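Local coordinates for Ctr9 protein (Myceliophthora thermophila, PDB 6AF0) that probably binds the RNA polymerase II complex and contains tetratricopeptide repeats within a long, mainly helical chain, at residues A[118-129]-A[145-156]. Numbering follows the deposited sequence.
Sequences KEYYLQLATQSL and ARGVLILLKASL
Leu-149 enters helix 118-129 as a knob among Leu-122, Ala-125, Thr-126 and Leu-129, a single knob-into-hole contact between helices that follow each other in the chain. Its two methyls divide the hole: CD1 settles 3.7 Å from CB of Ala-125, while CD2 meets CG2 of Thr-126 at 3.6 Å, the two side chains crossing at about a right angle. CG anti to the backbone N (chi1 -178°) directs this fork into the pocket. Leu-129 closes one end, with CD2 3.6 Å from CD2 of Leu-149 and CD1 against CB of Ala-145. Were Leu-129 shortened to an alanine, a gap would probably open beside CD2 of Leu-149 and the Ala-145 methyl would lose an apolar neighbour. At the other end Leu-122 and Leu-156 come tip to tip, CD2 to CD1 at 3.7 Å. Helices 118-135 and 140-155 form an antiparallel hairpin; the axes of their facing segments approach to 10.7 Å at 153°, consistent with the helical pairs from which tetratricopeptide-type superhelices are built. Around the apolar seam, Glu-119 lays its carboxylate beside Leu-156 and across the aliphatic part of Lys-153; Glu-119 OE2 and Lys-153 NZ remain 6.1 Å apart, too far to pair directly. Beyond the hairpin, helix 82-101 packs on Leu-122 and Ser-128, and helix 168-188 on Ile-150 and Leu-151. The hydroxyl of Ser-155 is hydrogen-bonded to the backbone O of Asp-341, tying this region to a residue far along the sequence.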
loop_
_atom_site.group_PDB
_atom_site.type_symbol
_atom_site.label_atom_id
_atom_site.label_comp_id
_atom_site.label_asym_id
_atom_site.label_seq_id
_atom_site.Cartn_x
_atom_site.Cartn_y
_atom_site.Cartn_z
ATOM N N LYS A 118 15.046 17.888 -40.768
ATOM C CA LYS A 118 15.884 18.856 -40.106
ATOM C C LYS A 118 17.317 18.467 -40.280
ATOM O O LYS A 118 18.150 19.302 -40.606
ATOM C CB LYS A 118 15.638 18.888 -38.612
ATOM C CG LYS A 118 14.189 18.791 -38.217
ATOM C CD LYS A 118 13.906 19.538 -36.932
ATOM C CE LYS A 118 12.723 20.451 -37.156
ATOM N NZ LYS A 118 12.686 21.479 -36.100
ATOM N N GLU A 119 17.615 17.198 -40.034
ATOM C CA GLU A 119 19.003 16.746 -40.091
ATOM C C GLU A 119 19.578 16.874 -41.493
ATOM O O GLU A 119 20.791 16.984 -41.668
ATOM C CB GLU A 119 19.165 15.309 -39.596
ATOM C CG GLU A 119 20.607 14.971 -39.180
ATOM C CD GLU A 119 21.032 15.572 -37.831
ATOM O OE1 GLU A 119 20.201 15.605 -36.892
ATOM O OE2 GLU A 119 22.209 16.006 -37.699
ATOM N N TYR A 120 18.708 16.843 -42.485
ATOM C CA TYR A 120 19.119 17.081 -43.853
ATOM C C TYR A 120 19.672 18.500 -44.045
ATOM O O TYR A 120 20.826 18.676 -44.478
ATOM C CB TYR A 120 17.935 16.842 -44.776
ATOM C CG TYR A 120 18.205 17.166 -46.210
ATOM C CD1 TYR A 120 19.028 16.349 -46.975
ATOM C CD2 TYR A 120 17.633 18.280 -46.806
ATOM C CE1 TYR A 120 19.282 16.637 -48.295
ATOM C CE2 TYR A 120 17.885 18.577 -48.127
ATOM C CZ TYR A 120 18.703 17.749 -48.863
ATOM O OH TYR A 120 18.951 18.047 -50.170
ATOM N N TYR A 121 18.852 19.497 -43.715
ATOM C CA TYR A 121 19.259 20.910 -43.792
ATOM C C TYR A 121 20.463 21.225 -42.864
ATOM O O TYR A 121 21.333 22.041 -43.191
ATOM C CB TYR A 121 18.072 21.830 -43.486
ATOM C CG TYR A 121 16.950 21.734 -44.492
ATOM C CD1 TYR A 121 17.163 22.043 -45.828
ATOM C CD2 TYR A 121 15.675 21.343 -44.112
ATOM C CE1 TYR A 121 16.135 21.956 -46.762
ATOM C CE2 TYR A 121 14.644 21.259 -45.035
ATOM C CZ TYR A 121 14.879 21.561 -46.358
ATOM O OH TYR A 121 13.844 21.468 -47.255
ATOM N N LEU A 122 20.516 20.557 -41.719
ATOM C CA LEU A 122 21.620 20.748 -40.789
ATOM C C LEU A 122 22.915 20.320 -41.423
ATOM O O LEU A 122 23.853 21.092 -41.493
ATOM C CB LEU A 122 21.386 19.992 -39.478
ATOM C CG LEU A 122 20.843 20.842 -38.320
ATOM C CD1 LEU A 122 19.581 21.603 -38.682
ATOM C CD2 LEU A 122 20.563 19.979 -37.113
ATOM N N GLN A 123 22.951 19.094 -41.912
ATOM C CA GLN A 123 24.130 18.577 -42.580
ATOM C C GLN A 123 24.504 19.453 -43.776
ATOM O O GLN A 123 25.675 19.745 -43.984
ATOM C CB GLN A 123 23.882 17.149 -43.030
ATOM C CG GLN A 123 25.109 16.448 -43.595
ATOM C CD GLN A 123 24.796 15.094 -44.225
ATOM O OE1 GLN A 123 25.699 14.273 -44.397
ATOM N NE2 GLN A 123 23.520 14.848 -44.572
ATOM N N LEU A 124 23.520 19.890 -44.555
ATOM C CA LEU A 124 23.813 20.800 -45.676
ATOM C C LEU A 124 24.428 22.127 -45.209
ATOM O O LEU A 124 25.344 22.667 -45.831
ATOM C CB LEU A 124 22.562 21.076 -46.493
ATOM C CG LEU A 124 22.075 19.941 -47.394
ATOM C CD1 LEU A 124 20.763 20.347 -48.048
ATOM C CD2 LEU A 124 23.099 19.570 -48.458
ATOM N N ALA A 125 23.905 22.648 -44.108
ATOM C CA ALA A 125 24.438 23.850 -43.493
ATOM C C ALA A 125 25.873 23.642 -43.043
ATOM O O ALA A 125 26.692 24.540 -43.161
ATOM C CB ALA A 125 23.579 24.251 -42.305
ATOM N N THR A 126 26.169 22.468 -42.501
ATOM C CA THR A 126 27.541 22.149 -42.075
ATOM C C THR A 126 28.525 22.248 -43.266
ATOM O O THR A 126 29.567 22.890 -43.144
ATOM C CB THR A 126 27.680 20.746 -41.432
ATOM O OG1 THR A 126 27.493 19.740 -42.430
ATOM C CG2 THR A 126 26.691 20.514 -40.307
ATOM N N GLN A 127 28.178 21.642 -44.408
ATOM C CA GLN A 127 29.057 21.637 -45.603
ATOM C C GLN A 127 29.305 23.057 -46.116
ATOM O O GLN A 127 30.455 23.460 -46.284
ATOM C CB GLN A 127 28.497 20.781 -46.751
ATOM C CG GLN A 127 27.666 19.581 -46.319
ATOM C CD GLN A 127 27.280 18.669 -47.468
ATOM O OE1 GLN A 127 27.626 18.920 -48.625
ATOM N NE2 GLN A 127 26.543 17.603 -47.152
ATOM N N SER A 128 28.232 23.809 -46.359
ATOM C CA SER A 128 28.337 25.213 -46.804
ATOM C C SER A 128 29.186 26.045 -45.852
ATOM O O SER A 128 30.095 26.772 -46.231
ATOM C CB SER A 128 26.962 25.860 -46.902
ATOM O OG SER A 128 26.116 25.095 -47.728
ATOM N N LEU A 129 28.863 25.936 -44.590
ATOM C CA LEU A 129 29.679 26.522 -43.546
ATOM C C LEU A 129 31.152 26.152 -43.640
ATOM O O LEU A 129 32.021 27.005 -43.489
ATOM C CB LEU A 129 29.151 26.043 -42.216
ATOM C CG LEU A 129 29.928 26.227 -40.919
ATOM C CD1 LEU A 129 30.043 27.691 -40.541
ATOM C CD2 LEU A 129 29.120 25.449 -39.899
ATOM N N ALA A 145 27.184 31.435 -36.993
ATOM C CA ALA A 145 26.659 30.250 -37.691
ATOM C C ALA A 145 27.033 28.952 -36.986
ATOM O O ALA A 145 26.207 28.063 -36.859
ATOM C CB ALA A 145 27.158 30.219 -39.132
ATOM N N ARG A 146 28.279 28.850 -36.535
ATOM C CA ARG A 146 28.734 27.675 -35.802
ATOM C C ARG A 146 27.966 27.487 -34.526
ATOM O O ARG A 146 27.485 26.402 -34.229
ATOM C CB ARG A 146 30.214 27.790 -35.461
ATOM C CG ARG A 146 31.116 27.648 -36.665
ATOM C CD ARG A 146 30.839 26.345 -37.376
ATOM N NE ARG A 146 31.303 25.189 -36.623
ATOM C CZ ARG A 146 32.247 24.353 -37.044
ATOM N NH1 ARG A 146 32.839 24.533 -38.229
ATOM N NH2 ARG A 146 32.599 23.325 -36.276
ATOM N N GLY A 147 27.873 28.552 -33.755
ATOM C CA GLY A 147 27.102 28.504 -32.533
ATOM C C GLY A 147 25.716 27.968 -32.826
ATOM O O GLY A 147 25.300 26.930 -32.279
ATOM N N VAL A 148 25.022 28.662 -33.721
ATOM C CA VAL A 148 23.620 28.377 -33.952
ATOM C C VAL A 148 23.463 26.927 -34.377
ATOM O O VAL A 148 22.623 26.200 -33.852
ATOM C CB VAL A 148 23.025 29.317 -34.993
ATOM C CG1 VAL A 148 21.601 28.924 -35.307
ATOM C CG2 VAL A 148 23.057 30.731 -34.470
ATOM N N LEU A 149 24.300 26.516 -35.314
ATOM C CA LEU A 149 24.241 25.177 -35.852
ATOM C C LEU A 149 24.370 24.204 -34.718
ATOM O O LEU A 149 23.584 23.285 -34.570
ATOM C CB LEU A 149 25.384 24.950 -36.843
ATOM C CG LEU A 149 25.448 23.595 -37.558
ATOM C CD1 LEU A 149 24.515 23.582 -38.749
ATOM C CD2 LEU A 149 26.870 23.328 -38.010
ATOM N N ILE A 150 25.372 24.417 -33.900
ATOM C CA ILE A 150 25.653 23.475 -32.852
ATOM C C ILE A 150 24.432 23.370 -31.941
ATOM O O ILE A 150 24.020 22.265 -31.575
ATOM C CB ILE A 150 26.943 23.848 -32.092
ATOM C CG1 ILE A 150 28.157 23.769 -33.041
ATOM C CG2 ILE A 150 27.164 22.910 -30.905
ATOM C CD1 ILE A 150 29.457 24.226 -32.428
ATOM N N LEU A 151 23.827 24.504 -31.612
ATOM C CA LEU A 151 22.590 24.499 -30.813
ATOM C C LEU A 151 21.482 23.666 -31.455
ATOM O O LEU A 151 20.938 22.747 -30.845
ATOM C CB LEU A 151 22.055 25.921 -30.609
ATOM C CG LEU A 151 22.775 26.861 -29.620
ATOM C CD1 LEU A 151 22.067 28.203 -29.630
ATOM C CD2 LEU A 151 22.880 26.315 -28.197
ATOM N N LEU A 152 21.149 23.993 -32.690
ATOM C CA LEU A 152 20.146 23.246 -33.425
ATOM C C LEU A 152 20.420 21.740 -33.528
ATOM O O LEU A 152 19.493 20.938 -33.551
ATOM C CB LEU A 152 20.013 23.814 -34.824
ATOM C CG LEU A 152 19.578 25.269 -34.949
ATOM C CD1 LEU A 152 19.646 25.671 -36.396
ATOM C CD2 LEU A 152 18.166 25.457 -34.472
ATOM N N LYS A 153 21.680 21.358 -33.622
ATOM C CA LYS A 153 22.044 19.949 -33.669
ATOM C C LYS A 153 21.956 19.378 -32.258
ATOM O O LYS A 153 21.506 18.262 -32.060
ATOM C CB LYS A 153 23.461 19.775 -34.249
ATOM C CG LYS A 153 23.608 18.647 -35.282
ATOM C CD LYS A 153 24.722 18.887 -36.308
ATOM C CE LYS A 153 26.038 19.247 -35.632
ATOM N NZ LYS A 153 27.177 19.376 -36.581
ATOM N N ALA A 154 22.376 20.154 -31.271
ATOM C CA ALA A 154 22.433 19.671 -29.899
ATOM C C ALA A 154 21.065 19.356 -29.347
ATOM O O ALA A 154 20.926 18.409 -28.580
ATOM C CB ALA A 154 23.109 20.687 -29.002
ATOM N N SER A 155 20.067 20.160 -29.718
ATOM C CA SER A 155 18.686 19.940 -29.258
ATOM C C SER A 155 18.078 18.621 -29.785
ATOM O O SER A 155 17.223 18.006 -29.131
ATOM C CB SER A 155 17.797 21.115 -29.646
ATOM O OG SER A 155 16.457 20.917 -29.204
ATOM N N LEU A 156 18.546 18.181 -30.952
ATOM C CA LEU A 156 18.117 16.905 -31.535
ATOM C C LEU A 156 18.716 15.645 -30.892
ATOM O O LEU A 156 18.299 14.535 -31.213
ATOM C CB LEU A 156 18.420 16.893 -33.024
ATOM C CG LEU A 156 17.603 17.882 -33.850
ATOM C CD1 LEU A 156 18.062 17.905 -35.307
ATOM C CD2 LEU A 156 16.125 17.532 -33.769
#